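Local coordinates for protein dockerin type 1 (Clostridium thermocellum, PDB 4DH2) that forms the dockerin type I domain of a cellulosomal enzyme, probably a glycoside hydrolase, and binds two calcium ions and a cohesin of a cell-surface anchoring protein, at residues B[22-27]-B[55-60]; B[8-13]-B[33-38]; B[16-21]-B[62-67]. All blocks are in the same frame, centred on the assembly; numbering follows the deposited sequence.

Contact 1 of 3, residues B[22-27]-B[55-60]; sequences VLMKRY and IDCNYL. With CA (calcium ion), chain I; SO4 (sulfate ion), chain J; SO4 (sulfate ion), chain K.
M24 and K25 meet D56, C57 and L60 in a buried, apolar helix-helix contact near the middle of the dockerin domain. The segments belong to helices 18-28 and 54-64, whose local axes run nearly antiparallel, at 165°, and approach to 9.8 Å. M24 reaches across with CG anti to its backbone N (chi1 171°). CG lies 3.6 Å from C57 SG; beyond it the chain bends at chi2 and again at chi3, and CE touches two residues of the other helix, 3.7 Å from D56 CB and 3.9 Å from L60 CD1. C57 SG is shared, since K25 CG comes to 3.4 Å from it. The rest of the lysine chain is extended beyond CG and carries NZ to salt bridges with D96 and D94 of the cohesin chain. D56 likewise turns its polar end from M24: OD1 and OD2 both bind one calcium ion at 2.5 Å, with D45, N47, D49, the carbonyl O of V51 and a water, and OD2 also accepts from N53 N. No hydrogen bond joins the two segments. Between them only van der Waals packing of sulfur, methylene and methyl groups is found, while the polar tips of K25 and D56 serve cohesin and calcium.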
loop_
_atom_site.group_PDB
_atom_site.type_symbol
_atom_site.label_atom_id
_atom_site.label_comp_id
_atom_site.label_asym_id
_atom_site.label_seq_id
_atom_site.Cartn_x
_atom_site.Cartn_y
_atom_site.Cartn_z
ATOM N N VAL B 22 -10.070 -6.379 -5.629
ATOM C CA VAL B 22 -11.000 -5.705 -6.527
ATOM C C VAL B 22 -12.064 -6.675 -7.028
ATOM O O VAL B 22 -13.278 -6.344 -7.030
ATOM C CB VAL B 22 -10.242 -5.102 -7.721
ATOM C CG1 VAL B 22 -11.203 -4.531 -8.722
ATOM C CG2 VAL B 22 -9.270 -3.988 -7.216
ATOM N N LEU B 23 -11.648 -7.892 -7.405
ATOM C CA LEU B 23 -12.604 -8.906 -7.842
ATOM C C LEU B 23 -13.605 -9.291 -6.738
ATOM O O LEU B 23 -14.817 -9.431 -7.001
ATOM C CB LEU B 23 -11.890 -10.148 -8.372
ATOM C CG LEU B 23 -11.220 -9.993 -9.745
ATOM C CD1 LEU B 23 -10.353 -11.207 -10.015
ATOM C CD2 LEU B 23 -12.215 -9.801 -10.869
ATOM N N MET B 24 -13.128 -9.462 -5.517
ATOM C CA MET B 24 -14.005 -9.763 -4.399
ATOM C C MET B 24 -15.061 -8.658 -4.230
ATOM O O MET B 24 -16.261 -8.931 -4.076
ATOM C CB MET B 24 -13.179 -9.881 -3.122
ATOM C CG MET B 24 -14.008 -9.989 -1.875
ATOM S SD MET B 24 -14.796 -11.589 -1.713
ATOM C CE MET B 24 -13.388 -12.419 -0.960
ATOM N N LYS B 25 -14.604 -7.408 -4.221
ATOM C CA LYS B 25 -15.519 -6.264 -4.123
ATOM C C LYS B 25 -16.553 -6.265 -5.224
ATOM O O LYS B 25 -17.769 -6.058 -4.956
ATOM C CB LYS B 25 -14.752 -4.934 -4.118
ATOM C CG LYS B 25 -14.217 -4.534 -2.747
ATOM C CD LYS B 25 -13.835 -3.050 -2.738
ATOM C CE LYS B 25 -13.148 -2.568 -1.434
ATOM N NZ LYS B 25 -12.591 -1.123 -1.516
ATOM N N ARG B 26 -16.114 -6.463 -6.465
ATOM C CA ARG B 26 -17.060 -6.477 -7.585
ATOM C C ARG B 26 -17.997 -7.643 -7.497
ATOM O O ARG B 26 -19.156 -7.542 -7.850
ATOM C CB ARG B 26 -16.302 -6.526 -8.913
ATOM C CG ARG B 26 -15.575 -5.218 -9.149
ATOM C CD ARG B 26 -14.775 -5.234 -10.468
ATOM N NE ARG B 26 -14.041 -3.987 -10.544
ATOM C CZ ARG B 26 -13.167 -3.679 -11.493
ATOM N NH1 ARG B 26 -12.959 -4.530 -12.480
ATOM N NH2 ARG B 26 -12.526 -2.523 -11.445
ATOM N N TYR B 27 -17.497 -8.767 -7.015
ATOM C CA TYR B 27 -18.337 -9.934 -6.895
ATOM C C TYR B 27 -19.444 -9.717 -5.856
ATOM O O TYR B 27 -20.605 -10.027 -6.136
ATOM C CB TYR B 27 -17.469 -11.136 -6.552
ATOM C CG TYR B 27 -18.204 -12.403 -6.200
ATOM C CD1 TYR B 27 -18.288 -13.451 -7.111
ATOM C CD2 TYR B 27 -18.724 -12.587 -4.932
ATOM C CE1 TYR B 27 -18.917 -14.633 -6.786
ATOM C CE2 TYR B 27 -19.379 -13.758 -4.599
ATOM C CZ TYR B 27 -19.472 -14.788 -5.527
ATOM O OH TYR B 27 -20.098 -15.985 -5.193
ATOM N N ILE B 55 -17.251 -9.625 5.096
ATOM C CA ILE B 55 -16.271 -10.075 6.076
ATOM C C ILE B 55 -15.026 -10.647 5.392
ATOM O O ILE B 55 -13.894 -10.411 5.814
ATOM C CB ILE B 55 -16.877 -11.125 7.004
ATOM C CG1 ILE B 55 -17.997 -10.480 7.825
ATOM C CG2 ILE B 55 -15.787 -11.721 7.911
ATOM C CD1 ILE B 55 -18.879 -11.493 8.567
ATOM N N ASP B 56 -15.247 -11.400 4.322
ATOM C CA ASP B 56 -14.148 -11.937 3.545
ATOM C C ASP B 56 -13.371 -10.838 2.866
ATOM O O ASP B 56 -12.138 -10.864 2.852
ATOM C CB ASP B 56 -14.680 -12.902 2.502
ATOM C CG ASP B 56 -15.388 -14.049 3.145
ATOM O OD1 ASP B 56 -14.702 -14.851 3.785
ATOM O OD2 ASP B 56 -16.630 -14.108 3.078
ATOM N N CYS B 57 -14.095 -9.861 2.321
ATOM C CA CYS B 57 -13.429 -8.708 1.712
ATOM C C CYS B 57 -12.545 -8.002 2.732
ATOM O O CYS B 57 -11.412 -7.617 2.440
ATOM C CB CYS B 57 -14.458 -7.725 1.191
ATOM S SG CYS B 57 -13.842 -6.777 -0.199
ATOM N N ASN B 58 -13.072 -7.812 3.940
ATOM C CA ASN B 58 -12.281 -7.179 4.995
ATOM C C ASN B 58 -11.051 -7.987 5.375
ATOM O O ASN B 58 -9.992 -7.421 5.678
ATOM C CB ASN B 58 -13.138 -6.934 6.224
ATOM C CG ASN B 58 -12.467 -5.987 7.194
ATOM O OD1 ASN B 58 -12.314 -4.804 6.904
ATOM N ND2 ASN B 58 -12.026 -6.507 8.318
ATOM N N TYR B 59 -11.150 -9.319 5.353
ATOM C CA TYR B 59 -9.987 -10.142 5.635
ATOM C C TYR B 59 -8.967 -9.947 4.548
ATOM O O TYR B 59 -7.770 -9.898 4.825
ATOM C CB TYR B 59 -10.311 -11.634 5.764
ATOM C CG TYR B 59 -10.661 -12.036 7.161
ATOM C CD1 TYR B 59 -11.977 -12.236 7.533
ATOM C CD2 TYR B 59 -9.676 -12.190 8.120
ATOM C CE1 TYR B 59 -12.314 -12.589 8.830
ATOM C CE2 TYR B 59 -9.992 -12.538 9.416
ATOM C CZ TYR B 59 -11.304 -12.748 9.765
ATOM O OH TYR B 59 -11.604 -13.094 11.057
ATOM N N LEU B 60 -9.416 -9.847 3.302
ATOM C CA LEU B 60 -8.466 -9.578 2.223
ATOM C C LEU B 60 -7.753 -8.240 2.448
ATOM O O LEU B 60 -6.533 -8.150 2.252
ATOM C CB LEU B 60 -9.117 -9.556 0.841
ATOM C CG LEU B 60 -9.029 -10.827 0.023
ATOM C CD1 LEU B 60 -9.884 -11.891 0.680
ATOM C CD2 LEU B 60 -9.495 -10.555 -1.391
HETATM CA CA CA I . -16.703 -15.979 4.761
HETATM S S SO4 J . -15.001 -13.935 11.834
HETATM O O1 SO4 J . -14.406 -12.603 11.816
HETATM O O2 SO4 J . -16.304 -13.835 11.179
HETATM O O3 SO4 J . -14.129 -14.895 11.167
HETATM O O4 SO4 J . -15.168 -14.393 13.215
HETATM S S SO4 K . -10.352 -3.774 10.766
HETATM O O1 SO4 K . -10.182 -2.339 10.555
HETATM O O2 SO4 K . -11.770 -4.051 11.013
HETATM O O3 SO4 K . -9.923 -4.491 9.568
HETATM O O4 SO4 K . -9.535 -4.216 11.901
HETATM O O HOH W 1 -17.939 -14.371 5.841
#

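Contact 2 of 3, residues B[8-13]-B[33-38]; sequences GDVNAD and ADFPAD. With CA (calcium ion), chain H.
V10 lies over one face of the F35 ring, and its branches can be followed outward from there. CB stands 3.8 Å from the ring centroid and 16° off the normal, a CH-pi contact displaced toward CD1, the ring atom nearest to it at 3.6 Å. CG1 continues over the ring, 4.0 Å from CZ and CE2 of F35, while CG2 hangs outside the rim on the CD1-CE1 side, 3.8 Å from each. V10 also touches L23 of helix 18-28 and V43 of helix 40-44, and the F35 ring stacks with Y27. The backbone of V10 adds the polar tie: A37 N donates to V10 O at 3.0 Å with an N-H...O angle of 152°, the donor tilted from the carbonyl plane. A37 CB lies only 3.1 Å from V10 O, a tight approach, and P36 CD is 3.5 Å from it. At the edge of the contact A12 CB meets A37 CB at 3.9 Å. D9 and D13 each carry OD1 to the calcium ion; D9 OD1 also accepts from D13 N, and D9 OD2 is hydrogen-bonded to G14 N. The side chains of N11 and D20, the carbonyl O of V15 and a water complete the site. A type I turn from D9 to A12 shapes residues 8-13, the start of an EF-hand-like calcium loop as found in the first repeat of type I dockerins.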
loop_
_atom_site.group_PDB
_atom_site.type_symbol
_atom_site.label_atom_id
_atom_site.label_comp_id
_atom_site.label_asym_id
_atom_site.label_seq_id
_atom_site.Cartn_x
_atom_site.Cartn_y
_atom_site.Cartn_z
ATOM N N GLY B 8 -8.199 -17.086 -1.028
ATOM C CA GLY B 8 -8.082 -15.663 -1.284
ATOM C C GLY B 8 -7.709 -15.405 -2.725
ATOM O O GLY B 8 -7.821 -14.281 -3.191
ATOM N N ASP B 9 -7.279 -16.455 -3.452
ATOM C CA ASP B 9 -6.796 -16.264 -4.814
ATOM C C ASP B 9 -7.937 -16.488 -5.797
ATOM O O ASP B 9 -8.085 -17.559 -6.411
ATOM C CB ASP B 9 -5.618 -17.213 -5.112
ATOM C CG ASP B 9 -5.133 -17.101 -6.530
ATOM O OD1 ASP B 9 -5.419 -16.090 -7.191
ATOM O OD2 ASP B 9 -4.472 -18.055 -7.023
ATOM N N VAL B 10 -8.782 -15.473 -5.917
ATOM C CA VAL B 10 -10.026 -15.633 -6.629
ATOM C C VAL B 10 -9.901 -15.558 -8.149
ATOM O O VAL B 10 -10.855 -15.875 -8.829
ATOM C CB VAL B 10 -11.110 -14.634 -6.132
ATOM C CG1 VAL B 10 -11.330 -14.808 -4.624
ATOM C CG2 VAL B 10 -10.756 -13.210 -6.487
ATOM N N ASN B 11 -8.738 -15.171 -8.685
ATOM C CA ASN B 11 -8.526 -15.268 -10.134
ATOM C C ASN B 11 -7.558 -16.391 -10.502
ATOM O O ASN B 11 -7.172 -16.513 -11.653
ATOM C CB ASN B 11 -8.050 -13.948 -10.754
ATOM C CG ASN B 11 -6.775 -13.400 -10.133
ATOM O OD1 ASN B 11 -6.094 -14.036 -9.318
ATOM N ND2 ASN B 11 -6.448 -12.176 -10.525
ATOM N N ALA B 12 -7.189 -17.194 -9.508
ATOM C CA ALA B 12 -6.385 -18.401 -9.718
ATOM C C ALA B 12 -5.087 -18.092 -10.463
ATOM O O ALA B 12 -4.712 -18.801 -11.405
ATOM C CB ALA B 12 -7.223 -19.484 -10.473
ATOM N N ASP B 13 -4.381 -17.048 -10.047
ATOM C CA ASP B 13 -3.123 -16.725 -10.712
ATOM C C ASP B 13 -1.959 -17.065 -9.789
ATOM O O ASP B 13 -0.818 -16.735 -10.076
ATOM C CB ASP B 13 -3.080 -15.275 -11.215
ATOM C CG ASP B 13 -2.992 -14.253 -10.092
ATOM O OD1 ASP B 13 -3.096 -14.636 -8.909
ATOM O OD2 ASP B 13 -2.813 -13.055 -10.402
ATOM N N ALA B 33 -20.645 -11.549 -11.931
ATOM C CA ALA B 33 -21.566 -12.590 -11.498
ATOM C C ALA B 33 -20.791 -13.674 -10.791
ATOM O O ALA B 33 -21.307 -14.313 -9.882
ATOM C CB ALA B 33 -22.289 -13.172 -12.681
ATOM N N ASP B 34 -19.539 -13.868 -11.203
ATOM C CA ASP B 34 -18.727 -14.940 -10.652
ATOM C C ASP B 34 -17.225 -14.640 -10.704
ATOM O O ASP B 34 -16.794 -13.748 -11.426
ATOM C CB ASP B 34 -19.012 -16.239 -11.398
ATOM C CG ASP B 34 -18.964 -17.439 -10.492
ATOM O OD1 ASP B 34 -18.267 -17.361 -9.464
ATOM O OD2 ASP B 34 -19.633 -18.447 -10.796
ATOM N N PHE B 35 -16.453 -15.375 -9.910
ATOM C CA PHE B 35 -14.989 -15.269 -9.926
ATOM C C PHE B 35 -14.397 -16.014 -11.113
ATOM O O PHE B 35 -14.984 -16.981 -11.601
ATOM C CB PHE B 35 -14.391 -15.854 -8.648
ATOM C CG PHE B 35 -14.639 -15.038 -7.428
ATOM C CD1 PHE B 35 -14.373 -13.687 -7.414
ATOM C CD2 PHE B 35 -15.119 -15.632 -6.284
ATOM C CE1 PHE B 35 -14.589 -12.943 -6.283
ATOM C CE2 PHE B 35 -15.341 -14.892 -5.149
ATOM C CZ PHE B 35 -15.083 -13.549 -5.149
ATOM N N PRO B 36 -13.221 -15.571 -11.586
ATOM C CA PRO B 36 -12.550 -16.366 -12.625
ATOM C C PRO B 36 -12.143 -17.758 -12.124
ATOM O O PRO B 36 -12.167 -18.724 -12.882
ATOM C CB PRO B 36 -11.309 -15.535 -12.959
ATOM C CG PRO B 36 -11.689 -14.117 -12.603
ATOM C CD PRO B 36 -12.610 -14.240 -11.408
ATOM N N ALA B 37 -11.767 -17.866 -10.858
ATOM C CA ALA B 37 -11.399 -19.162 -10.304
ATOM C C ALA B 37 -12.632 -20.067 -10.217
ATOM O O ALA B 37 -13.775 -19.586 -10.189
ATOM C CB ALA B 37 -10.750 -18.994 -8.933
ATOM N N ASP B 38 -12.390 -21.375 -10.154
ATOM C CA ASP B 38 -13.452 -22.389 -10.168
ATOM C C ASP B 38 -14.383 -22.402 -8.953
ATOM O O ASP B 38 -15.589 -22.169 -9.073
ATOM C CB ASP B 38 -12.839 -23.791 -10.270
ATOM C CG ASP B 38 -12.428 -24.156 -11.686
ATOM O OD1 ASP B 38 -13.024 -23.621 -12.646
ATOM O OD2 ASP B 38 -11.510 -24.995 -11.826
HETATM CA CA CA H . -4.838 -13.783 -7.425
HETATM O O HOH W 2 -4.143 -11.744 -8.525
#

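Contact 3 of 3, residues B[16-21]-B[62-67]; sequences VNISDY and RYLLHM. With CA (calcium ion), chain H; SO4 (sulfate ion), chain K.
L64 takes CG anti to its carbonyl carbon (chi1 -68°), and Y63 takes CG anti to its backbone N; these torsions set each CG on the side of segment 16-21, and chi2 of L64 (176°) then places CD1 anti to CA. The two methyls of L64 touch different residues at the beginning of helix 18-28. CD1 packs 3.7 Å from Y21 CB, coming obliquely to the tyrosine ring, and more distantly approaches I18. CD2 lies 3.7 Å from N17 CA and close to V16 O. The Y63 ring meets V16 instead: CE2 is 3.7 Å from V16 CG1, and the two side chains cross at a slant. L64 touches mainly backbone and CB atoms, so its fit probably depends on the shape of the helix start. That start is a capping box. S19 N donates to N17 OD1 at 3.0 Å from above the amide plane, and N17 N donates in return to D20 OD2 at 2.9 Å, a nearly straight bond (164°) on the anti lone pair of the carboxylate. Both oxygens of D20 also bind calcium, OD1 at 2.5 Å, and the water on that ion donates to N17 OD1, so cap and metal site share one network. At the far end, helix 54-64 closes in a Schellman motif at H66, whose ND1 is hydrogen-bonded to E88 of the cohesin chain; L64 O and L65 O accept from N50 and N81 of that chain. No hydrogen bond spans the two segments. The chemistry implies apolar packing of L64 on the helix start and of Y63 on V16 just before it, while N17 N, N17 OD1, S19 N and the D20 carboxylate are engaged by cap and calcium, with cohesin binding close beside.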
loop_
_atom_site.group_PDB
_atom_site.type_symbol
_atom_site.label_atom_id
_atom_site.label_comp_id
_atom_site.label_asym_id
_atom_site.label_seq_id
_atom_site.Cartn_x
_atom_site.Cartn_y
_atom_site.Cartn_z
ATOM N N VAL B 16 -2.218 -13.793 -3.911
ATOM C CA VAL B 16 -3.277 -12.941 -3.399
ATOM C C VAL B 16 -2.768 -11.511 -3.417
ATOM O O VAL B 16 -1.820 -11.172 -2.696
ATOM C CB VAL B 16 -3.657 -13.363 -1.985
ATOM C CG1 VAL B 16 -4.736 -12.460 -1.440
ATOM C CG2 VAL B 16 -4.113 -14.835 -2.000
ATOM N N ASN B 17 -3.378 -10.668 -4.248
ATOM C CA ASN B 17 -2.967 -9.287 -4.341
ATOM C C ASN B 17 -4.174 -8.410 -4.671
ATOM O O ASN B 17 -5.336 -8.855 -4.554
ATOM C CB ASN B 17 -1.839 -9.094 -5.384
ATOM C CG ASN B 17 -2.247 -9.482 -6.792
ATOM O OD1 ASN B 17 -3.433 -9.556 -7.113
ATOM N ND2 ASN B 17 -1.248 -9.759 -7.663
ATOM N N ILE B 18 -3.914 -7.162 -5.041
ATOM C CA ILE B 18 -5.002 -6.225 -5.227
ATOM C C ILE B 18 -6.031 -6.722 -6.240
ATOM O O ILE B 18 -7.202 -6.395 -6.128
ATOM C CB ILE B 18 -4.517 -4.827 -5.691
ATOM C CG1 ILE B 18 -3.643 -4.974 -6.943
ATOM C CG2 ILE B 18 -3.792 -4.137 -4.553
ATOM C CD1 ILE B 18 -3.256 -3.700 -7.566
ATOM N N SER B 19 -5.621 -7.471 -7.265
ATOM C CA SER B 19 -6.624 -7.924 -8.218
ATOM C C SER B 19 -7.690 -8.796 -7.544
ATOM O O SER B 19 -8.877 -8.744 -7.910
ATOM C CB SER B 19 -5.991 -8.658 -9.407
ATOM O OG SER B 19 -5.203 -7.748 -10.161
ATOM N N ASP B 20 -7.282 -9.637 -6.602
ATOM C CA ASP B 20 -8.244 -10.465 -5.896
ATOM C C ASP B 20 -9.167 -9.624 -5.034
ATOM O O ASP B 20 -10.345 -9.931 -4.870
ATOM C CB ASP B 20 -7.516 -11.468 -5.035
ATOM C CG ASP B 20 -6.592 -12.337 -5.866
ATOM O OD1 ASP B 20 -7.090 -13.174 -6.635
ATOM O OD2 ASP B 20 -5.377 -12.107 -5.775
ATOM N N TYR B 21 -8.621 -8.563 -4.460
ATOM C CA TYR B 21 -9.425 -7.641 -3.656
ATOM C C TYR B 21 -10.487 -6.922 -4.494
ATOM O O TYR B 21 -11.674 -6.840 -4.117
ATOM C CB TYR B 21 -8.494 -6.606 -3.013
ATOM C CG TYR B 21 -9.135 -5.663 -2.019
ATOM C CD1 TYR B 21 -9.823 -6.144 -0.918
ATOM C CD2 TYR B 21 -9.001 -4.289 -2.165
ATOM C CE1 TYR B 21 -10.397 -5.288 -0.014
ATOM C CE2 TYR B 21 -9.577 -3.418 -1.253
ATOM C CZ TYR B 21 -10.272 -3.940 -0.181
ATOM O OH TYR B 21 -10.849 -3.103 0.742
ATOM N N ARG B 62 -7.215 -6.721 5.310
ATOM C CA ARG B 62 -6.257 -6.950 6.416
ATOM C C ARG B 62 -4.983 -7.662 5.966
ATOM O O ARG B 62 -3.859 -7.343 6.403
ATOM C CB ARG B 62 -6.922 -7.745 7.561
ATOM C CG ARG B 62 -7.936 -6.955 8.356
ATOM C CD ARG B 62 -8.574 -7.839 9.419
ATOM N NE ARG B 62 -9.609 -7.152 10.155
ATOM C CZ ARG B 62 -10.451 -7.754 10.994
ATOM N NH1 ARG B 62 -10.377 -9.069 11.185
ATOM N NH2 ARG B 62 -11.370 -7.044 11.640
ATOM N N TYR B 63 -5.151 -8.647 5.102
ATOM C CA TYR B 63 -4.035 -9.391 4.565
ATOM C C TYR B 63 -3.161 -8.467 3.728
ATOM O O TYR B 63 -1.941 -8.460 3.876
ATOM C CB TYR B 63 -4.576 -10.548 3.735
ATOM C CG TYR B 63 -3.527 -11.402 3.060
ATOM C CD1 TYR B 63 -2.993 -12.517 3.692
ATOM C CD2 TYR B 63 -3.090 -11.104 1.786
ATOM C CE1 TYR B 63 -2.034 -13.313 3.050
ATOM C CE2 TYR B 63 -2.134 -11.880 1.146
ATOM C CZ TYR B 63 -1.611 -12.979 1.783
ATOM O OH TYR B 63 -0.665 -13.750 1.129
ATOM N N LEU B 64 -3.774 -7.636 2.889
ATOM C CA LEU B 64 -2.989 -6.811 1.981
ATOM C C LEU B 64 -2.305 -5.661 2.744
ATOM O O LEU B 64 -1.307 -5.119 2.268
ATOM C CB LEU B 64 -3.837 -6.274 0.832
ATOM C CG LEU B 64 -4.321 -7.346 -0.143
ATOM C CD1 LEU B 64 -5.231 -6.692 -1.173
ATOM C CD2 LEU B 64 -3.145 -8.086 -0.823
ATOM N N LEU B 65 -2.868 -5.305 3.898
ATOM C CA LEU B 65 -2.290 -4.292 4.775
ATOM C C LEU B 65 -1.259 -4.919 5.736
ATOM O O LEU B 65 -0.701 -4.220 6.580
ATOM C CB LEU B 65 -3.390 -3.597 5.580
ATOM C CG LEU B 65 -4.267 -2.550 4.837
ATOM C CD1 LEU B 65 -5.426 -2.090 5.687
ATOM C CD2 LEU B 65 -3.461 -1.332 4.347
ATOM N N HIS B 66 -1.023 -6.224 5.599
ATOM C CA HIS B 66 -0.116 -6.990 6.466
ATOM C C HIS B 66 -0.530 -6.965 7.947
ATOM O O HIS B 66 0.312 -7.080 8.856
ATOM C CB HIS B 66 1.320 -6.479 6.299
ATOM C CG HIS B 66 1.802 -6.540 4.885
ATOM N ND1 HIS B 66 3.078 -6.183 4.517
ATOM C CD2 HIS B 66 1.173 -6.919 3.751
ATOM C CE1 HIS B 66 3.215 -6.336 3.210
ATOM N NE2 HIS B 66 2.066 -6.775 2.721
ATOM N N MET B 67 -1.824 -6.784 8.193
ATOM C CA MET B 67 -2.385 -6.906 9.546
ATOM C C MET B 67 -2.492 -8.360 9.987
ATOM O O MET B 67 -2.517 -8.663 11.184
ATOM C CB MET B 67 -3.744 -6.230 9.629
ATOM C CG MET B 67 -3.667 -4.736 9.435
ATOM S SD MET B 67 -5.270 -3.969 9.199
ATOM C CE MET B 67 -5.999 -4.195 10.821
HETATM CA CA CA H . -4.838 -13.783 -7.425
HETATM S S SO4 K . -10.352 -3.774 10.766
HETATM O O1 SO4 K . -10.182 -2.339 10.555
HETATM O O2 SO4 K . -11.770 -4.051 11.013
HETATM O O3 SO4 K . -9.923 -4.491 9.568
HETATM O O4 SO4 K . -9.535 -4.216 11.901
HETATM O O HOH W 2 -4.143 -11.744 -8.525
#

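Contacts 1 and 3 join the same two helices, 18-28 and 54-64: contact 1 is a buried core packing, whereas contact 3, at the helix ends, is only partly buried. Both are apolar across the interface, and both lie against the cohesin, contact 1 through K25 and R26, contact 3 through H66 and the backbone of L64 and L65. Contact 2, also partly buried, pairs two loops through a cross-segment backbone hydrogen bond; the cohesin does not touch it. It joins contact 1 through F35, whose CE1 lies 3.4 Å from Y27 CB, and contact 3 through calcium, since D9, N11 and D13 share one ion with D20. Contact 1 instead includes D56 of the second site, so each calcium loop is tied to the helical core.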